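Local coordinates for protein cytosolic phospholipase A2 delta (Homo sapiens, PDB 5IZ5) that hydrolyses glycerophospholipids at the sn-2 position in a calcium-dependent manner, preferring linoleic acid there, to release a fatty acid and a lysophospholipid, at residues B[461-466]-B[488-493]; B[480-485]-B[628-633]. The protein carries 3 engineered substitutions. All blocks are in the same frame, centred on the assembly; numbering follows the deposited sequence.

Contact 1. Residues B[461-466]-B[488-493]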
loop_
_atom_site.group_PDB
_atom_site.type_symbol
_atom_site.label_atom_id
_atom_site.label_comp_id
_atom_site.label_asym_id
_atom_site.label_seq_id
_atom_site.Cartn_x
_atom_site.Cartn_y
_atom_site.Cartn_z
ATOM N N ASN B 461 -2.369 -22.760 11.230
ATOM C CA ASN B 461 -3.301 -22.131 10.297
ATOM C C ASN B 461 -2.531 -21.718 9.051
ATOM O O ASN B 461 -1.299 -21.642 9.089
ATOM C CB ASN B 461 -3.968 -20.894 10.921
ATOM C CG ASN B 461 -4.854 -21.227 12.111
ATOM O OD1 ASN B 461 -5.946 -21.774 11.958
ATOM N ND2 ASN B 461 -4.407 -20.852 13.306
ATOM N N PRO B 462 -3.241 -21.466 7.931
ATOM C CA PRO B 462 -2.550 -20.906 6.757
ATOM C C PRO B 462 -2.075 -19.468 7.004
ATOM O O PRO B 462 -2.605 -18.791 7.885
ATOM C CB PRO B 462 -3.623 -20.927 5.657
ATOM C CG PRO B 462 -4.756 -21.738 6.194
ATOM C CD PRO B 462 -4.680 -21.647 7.686
ATOM N N LEU B 463 -1.087 -19.016 6.240
ATOM C CA LEU B 463 -0.641 -17.620 6.308
ATOM C C LEU B 463 -1.680 -16.722 5.613
ATOM O O LEU B 463 -1.955 -16.914 4.426
ATOM C CB LEU B 463 0.717 -17.440 5.628
ATOM C CG LEU B 463 1.252 -15.999 5.611
ATOM C CD1 LEU B 463 1.759 -15.595 6.981
ATOM C CD2 LEU B 463 2.359 -15.832 4.594
ATOM N N PRO B 464 -2.252 -15.748 6.342
ATOM C CA PRO B 464 -3.234 -14.845 5.753
ATOM C C PRO B 464 -2.583 -13.657 5.045
ATOM O O PRO B 464 -1.666 -13.034 5.584
ATOM C CB PRO B 464 -4.035 -14.378 6.960
ATOM C CG PRO B 464 -3.051 -14.377 8.070
ATOM C CD PRO B 464 -2.037 -15.451 7.767
ATOM N N LEU B 465 -3.061 -13.357 3.842
ATOM C CA LEU B 465 -2.526 -12.272 3.025
ATOM C C LEU B 465 -3.658 -11.322 2.621
ATOM O O LEU B 465 -4.601 -11.716 1.929
ATOM C CB LEU B 465 -1.837 -12.847 1.789
ATOM C CG LEU B 465 -0.602 -13.712 2.104
ATOM C CD1 LEU B 465 -0.282 -14.679 0.975
ATOM C CD2 LEU B 465 0.606 -12.841 2.420
ATOM N N TYR B 466 -3.568 -10.076 3.073
ATOM C CA TYR B 466 -4.591 -9.076 2.809
ATOM C C TYR B 466 -4.012 -8.060 1.825
ATOM O O TYR B 466 -2.866 -7.616 1.994
ATOM C CB TYR B 466 -4.995 -8.356 4.097
ATOM C CG TYR B 466 -5.295 -9.224 5.318
ATOM C CD1 TYR B 466 -6.605 -9.437 5.743
ATOM C CD2 TYR B 466 -4.268 -9.779 6.079
ATOM C CE1 TYR B 466 -6.892 -10.195 6.870
ATOM C CE2 TYR B 466 -4.545 -10.548 7.210
ATOM C CZ TYR B 466 -5.858 -10.750 7.604
ATOM O OH TYR B 466 -6.155 -11.497 8.730
ATOM N N SER B 488 0.564 -9.002 5.783
ATOM C CA SER B 488 0.519 -10.278 6.505
ATOM C C SER B 488 0.908 -10.046 7.964
ATOM O O SER B 488 1.396 -8.967 8.305
ATOM C CB SER B 488 1.467 -11.299 5.870
ATOM O OG SER B 488 2.765 -11.213 6.431
ATOM N N PRO B 489 0.713 -11.060 8.830
ATOM C CA PRO B 489 1.147 -10.918 10.221
ATOM C C PRO B 489 2.654 -10.724 10.391
ATOM O O PRO B 489 3.081 -10.223 11.430
ATOM C CB PRO B 489 0.704 -12.237 10.866
ATOM C CG PRO B 489 -0.389 -12.744 9.985
ATOM C CD PRO B 489 0.041 -12.351 8.607
ATOM N N TYR B 490 3.441 -11.109 9.390
ATOM C CA TYR B 490 4.891 -10.936 9.421
ATOM C C TYR B 490 5.380 -9.647 8.768
ATOM O O TYR B 490 6.330 -9.037 9.261
ATOM C CB TYR B 490 5.597 -12.132 8.763
ATOM C CG TYR B 490 5.323 -13.456 9.440
ATOM C CD1 TYR B 490 5.449 -13.597 10.819
ATOM C CD2 TYR B 490 4.953 -14.576 8.699
ATOM C CE1 TYR B 490 5.206 -14.806 11.440
ATOM C CE2 TYR B 490 4.697 -15.790 9.315
ATOM C CZ TYR B 490 4.827 -15.899 10.683
ATOM O OH TYR B 490 4.584 -17.095 11.305
ATOM N N GLU B 491 4.774 -9.233 7.659
ATOM C CA GLU B 491 5.217 -8.006 7.016
ATOM C C GLU B 491 4.208 -7.371 6.063
ATOM O O GLU B 491 3.314 -8.038 5.525
ATOM C CB GLU B 491 6.561 -8.212 6.301
ATOM C CG GLU B 491 6.614 -9.376 5.337
ATOM C CD GLU B 491 7.919 -9.456 4.557
ATOM O OE1 GLU B 491 8.940 -8.892 5.002
ATOM O OE2 GLU B 491 7.924 -10.097 3.489
ATOM N N VAL B 492 4.384 -6.062 5.891
ATOM C CA VAL B 492 3.542 -5.223 5.061
ATOM C C VAL B 492 4.465 -4.495 4.098
ATOM O O VAL B 492 5.465 -3.904 4.518
ATOM C CB VAL B 492 2.790 -4.186 5.916
ATOM C CG1 VAL B 492 1.960 -3.268 5.036
ATOM C CG2 VAL B 492 1.903 -4.874 6.952
ATOM N N GLY B 493 4.154 -4.544 2.809
ATOM C CA GLY B 493 5.016 -3.903 1.831
ATOM C C GLY B 493 4.615 -3.988 0.380
ATOM O O GLY B 493 3.577 -4.546 0.027
#
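Leu463, Pro464 and Leu465, at the start of strand 463-471, pack against the turn Ser488-Pro489-Tyr490 without a single hydrogen bond crossing between 461-466 and 488-493. The backbones are nearest where the CA atoms of Leu465 and Ser488 lie 5.0 Å apart.

The apolar contacts fall into two groups. The pyrrolidine rings of Pro464 and Pro489 cross obliquely, with the two CG atoms 3.7 Å apart and the CD atoms also in touch. Leu463 places its branch point, CG, anti to the backbone N (chi1 178°), and from there CD1 extends to the turn and meets the Tyr490 ring at CD2 and CE2, 3.8 Å from CE2. The same methyl also reaches Pro489 CD at 4.0 Å. Two residues on from Leu463, Leu465 CD2 lies 3.9 Å from Ser488 CB.

The serine hydroxyl serves the turn itself, and Pro464 O meets carbon across the contact, 3.5 Å from Pro489 CD. Ser488 OG accepts from two backbone N-H groups: Tyr490 N at 3.0 Å (141°) and Glu491 N at 3.1 Å in a straighter bond (167°). These define an ST turn and an ST motif, and together with the backbone bond from Ser488 N to Glu491 O they shape the link between the antiparallel strands 482-487 and 492-494. Glu491 OE2 forms a salt bridge with Arg665.

All these strands belong to the mixed sheet of the catalytic (PLA2c) domain. On its other edge strand 463-471 bonds through Leu463 and Leu465 to strand 360-363, and helix 367-375 lies against Pro464. The sheet pairing with strand 482-487 is present at Tyr466, bonded to Phe487, and gives way here to side-chain packing. With all six touching residues buried, 243 Å² covered in all and no hydrogen bond across, strand start and hairpin turn meet by shape and apolar burial.

Contact 2. Residues B[480-485]-B[628-633]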
loop_
_atom_site.group_PDB
_atom_site.type_symbol
_atom_site.label_atom_id
_atom_site.label_comp_id
_atom_site.label_asym_id
_atom_site.label_seq_id
_atom_site.Cartn_x
_atom_site.Cartn_y
_atom_site.Cartn_z
ATOM N N ASP B 480 -4.815 5.489 -13.380
ATOM C CA ASP B 480 -4.574 4.047 -13.362
ATOM C C ASP B 480 -3.145 3.651 -12.949
ATOM O O ASP B 480 -2.728 2.520 -13.202
ATOM C CB ASP B 480 -4.930 3.426 -14.726
ATOM C CG ASP B 480 -4.191 4.073 -15.888
ATOM O OD1 ASP B 480 -4.119 3.433 -16.958
ATOM O OD2 ASP B 480 -3.693 5.213 -15.747
ATOM N N PHE B 481 -2.402 4.584 -12.346
ATOM C CA PHE B 481 -1.198 4.255 -11.574
ATOM C C PHE B 481 -1.613 3.530 -10.306
ATOM O O PHE B 481 -2.392 4.063 -9.519
ATOM C CB PHE B 481 -0.451 5.525 -11.192
ATOM C CG PHE B 481 0.765 5.293 -10.324
ATOM C CD1 PHE B 481 0.654 5.265 -8.938
ATOM C CD2 PHE B 481 2.023 5.128 -10.891
ATOM C CE1 PHE B 481 1.766 5.065 -8.140
ATOM C CE2 PHE B 481 3.140 4.931 -10.095
ATOM C CZ PHE B 481 3.011 4.900 -8.719
ATOM N N LYS B 482 -1.084 2.331 -10.093
ATOM C CA LYS B 482 -1.535 1.503 -8.978
ATOM C C LYS B 482 -0.497 0.454 -8.624
ATOM O O LYS B 482 0.005 -0.242 -9.494
ATOM C CB LYS B 482 -2.873 0.834 -9.332
ATOM C CG LYS B 482 -2.855 0.052 -10.627
ATOM C CD LYS B 482 -4.243 -0.483 -10.920
ATOM C CE LYS B 482 -4.210 -1.768 -11.734
ATOM N NZ LYS B 482 -5.331 -2.670 -11.339
ATOM N N GLU B 483 -0.195 0.366 -7.333
ATOM C CA GLU B 483 0.840 -0.503 -6.780
ATOM C C GLU B 483 0.248 -1.392 -5.699
ATOM O O GLU B 483 -0.430 -0.910 -4.788
ATOM C CB GLU B 483 1.967 0.344 -6.181
ATOM C CG GLU B 483 2.564 1.318 -7.183
ATOM C CD GLU B 483 3.537 2.296 -6.556
ATOM O OE1 GLU B 483 4.624 2.476 -7.130
ATOM O OE2 GLU B 483 3.211 2.891 -5.505
ATOM N N TRP B 484 0.512 -2.690 -5.795
ATOM C CA TRP B 484 -0.025 -3.639 -4.827
ATOM C C TRP B 484 0.754 -3.550 -3.520
ATOM O O TRP B 484 1.986 -3.614 -3.519
ATOM C CB TRP B 484 -0.002 -5.067 -5.381
ATOM C CG TRP B 484 -0.934 -5.246 -6.550
ATOM C CD1 TRP B 484 -0.609 -5.186 -7.872
ATOM C CD2 TRP B 484 -2.346 -5.482 -6.493
ATOM N NE1 TRP B 484 -1.734 -5.377 -8.643
ATOM C CE2 TRP B 484 -2.814 -5.562 -7.821
ATOM C CE3 TRP B 484 -3.258 -5.634 -5.450
ATOM C CZ2 TRP B 484 -4.164 -5.791 -8.132
ATOM C CZ3 TRP B 484 -4.601 -5.863 -5.757
ATOM C CH2 TRP B 484 -5.041 -5.943 -7.088
ATOM N N VAL B 485 0.021 -3.365 -2.428
ATOM C CA VAL B 485 0.572 -3.403 -1.087
ATOM C C VAL B 485 -0.035 -4.598 -0.348
ATOM O O VAL B 485 -1.236 -4.667 -0.086
ATOM C CB VAL B 485 0.302 -2.104 -0.303
ATOM C CG1 VAL B 485 0.862 -2.217 1.106
ATOM C CG2 VAL B 485 0.920 -0.910 -1.020
ATOM N N TRP B 628 5.875 -5.851 -12.139
ATOM C CA TRP B 628 4.824 -4.999 -11.579
ATOM C C TRP B 628 4.780 -3.591 -12.171
ATOM O O TRP B 628 3.875 -2.828 -11.857
ATOM C CB TRP B 628 4.960 -4.950 -10.056
ATOM C CG TRP B 628 4.832 -6.318 -9.470
ATOM C CD1 TRP B 628 5.826 -7.075 -8.916
ATOM C CD2 TRP B 628 3.648 -7.119 -9.430
ATOM N NE1 TRP B 628 5.325 -8.288 -8.512
ATOM C CE2 TRP B 628 3.990 -8.342 -8.817
ATOM C CE3 TRP B 628 2.325 -6.918 -9.845
ATOM C CZ2 TRP B 628 3.061 -9.362 -8.608
ATOM C CZ3 TRP B 628 1.397 -7.934 -9.636
ATOM C CH2 TRP B 628 1.772 -9.140 -9.022
ATOM N N ALA B 629 5.717 -3.248 -13.051
ATOM C CA ALA B 629 5.767 -1.869 -13.571
ATOM C C ALA B 629 4.620 -1.475 -14.515
ATOM O O ALA B 629 4.402 -2.128 -15.526
ATOM C CB ALA B 629 7.101 -1.586 -14.261
ATOM N N ASP B 630 3.907 -0.403 -14.139
ATOM C CA ASP B 630 3.046 0.418 -15.020
ATOM C C ASP B 630 3.946 1.229 -15.948
ATOM O O ASP B 630 4.561 2.201 -15.509
ATOM C CB ASP B 630 2.204 1.418 -14.187
ATOM C CG ASP B 630 0.852 0.862 -13.754
ATOM O OD1 ASP B 630 0.716 0.552 -12.551
ATOM O OD2 ASP B 630 -0.082 0.764 -14.597
ATOM N N TYR B 631 3.996 0.892 -17.234
ATOM C CA TYR B 631 5.163 1.282 -18.036
ATOM C C TYR B 631 5.572 2.759 -17.883
ATOM O O TYR B 631 6.662 3.079 -17.372
ATOM C CB TYR B 631 4.969 0.963 -19.524
ATOM C CG TYR B 631 5.970 1.681 -20.422
ATOM C CD1 TYR B 631 5.574 2.271 -21.624
ATOM C CD2 TYR B 631 7.313 1.796 -20.046
ATOM C CE1 TYR B 631 6.492 2.935 -22.429
ATOM C CE2 TYR B 631 8.232 2.464 -20.839
ATOM C CZ TYR B 631 7.819 3.028 -22.029
ATOM O OH TYR B 631 8.734 3.688 -22.816
ATOM N N GLN B 632 4.685 3.644 -18.325
ATOM C CA GLN B 632 5.050 5.042 -18.598
ATOM C C GLN B 632 5.447 5.779 -17.329
ATOM O O GLN B 632 6.505 6.404 -17.261
ATOM C CB GLN B 632 3.884 5.792 -19.257
ATOM C CG GLN B 632 3.213 5.053 -20.427
ATOM C CD GLN B 632 3.779 5.404 -21.796
ATOM O OE1 GLN B 632 4.015 4.517 -22.618
ATOM N NE2 GLN B 632 3.979 6.693 -22.058
ATOM N N LEU B 633 4.575 5.725 -16.333
ATOM C CA LEU B 633 4.882 6.347 -15.046
ATOM C C LEU B 633 6.096 5.727 -14.342
ATOM O O LEU B 633 6.872 6.434 -13.679
ATOM C CB LEU B 633 3.638 6.330 -14.124
ATOM C CG LEU B 633 3.271 7.736 -13.654
ATOM C CD1 LEU B 633 1.792 7.888 -13.330
ATOM C CD2 LEU B 633 4.128 8.137 -12.469
#
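Trp484 NE1 hydrogen-bonds to Tyr693 OH while the same indole, at CD1, lies 3.8 Å from Trp628 CZ3. The five-membered ring of Trp484 and the six-membered ring of Trp628 have centroids 5.5 Å apart and planes at 65°, an oblique pair. Asp630 brings its carboxylate up to two backbone carbonyls, OD1 3.2 Å from Lys482 O and OD2 3.5 Å from Asp480 O. Both pairs are acceptor against acceptor and form no bond; such crowding would probably be unfavourable to a charged carboxylate. The 480-485 segment enters strand 482-487 of the mixed sheet of the catalytic domain, antiparallel to strand 463-471, while 628-633 joins the end of helix 623-628 to helix 631-634, with Asp630 at the N-cap position but making no capping bond. Phe481 crosses Leu633 at about a right angle: its CG, anti to the backbone N (chi1 177°), comes within 4.1 Å of Leu633 CD1, and that methyl is 3.7 Å from Phe481 CD2. An alanine in place of Leu633 keeps CB near Phe481 CD2 but lacks both methyls, which would probably leave a gap beside CB and CE2 of Phe481. The ring also makes a cation-pi contact with Lys472.

Overall arrangement
Contacts 1 and 2 have centres 22 Å apart yet share one sheet. Their segments alternate along the chain (461-466, 480-485, 488-493, 628-633), and strand 482-487, which gives contact 2 its first segment, is a neighbour in the sheet of both 463-471 and 492-494, the strands of contact 1. They meet directly where Val485 CG1 packs at 3.7 Å from Gly493 O and 4.2 Å from Val492 CG1. Contact 1 is remote from the annotated sites. Contact 2 is nearer: the Trp484 side chain lies about 8 Å from that of Asp651, the proton acceptor by similarity, and about 10 Å from that of the nucleophile Ser365.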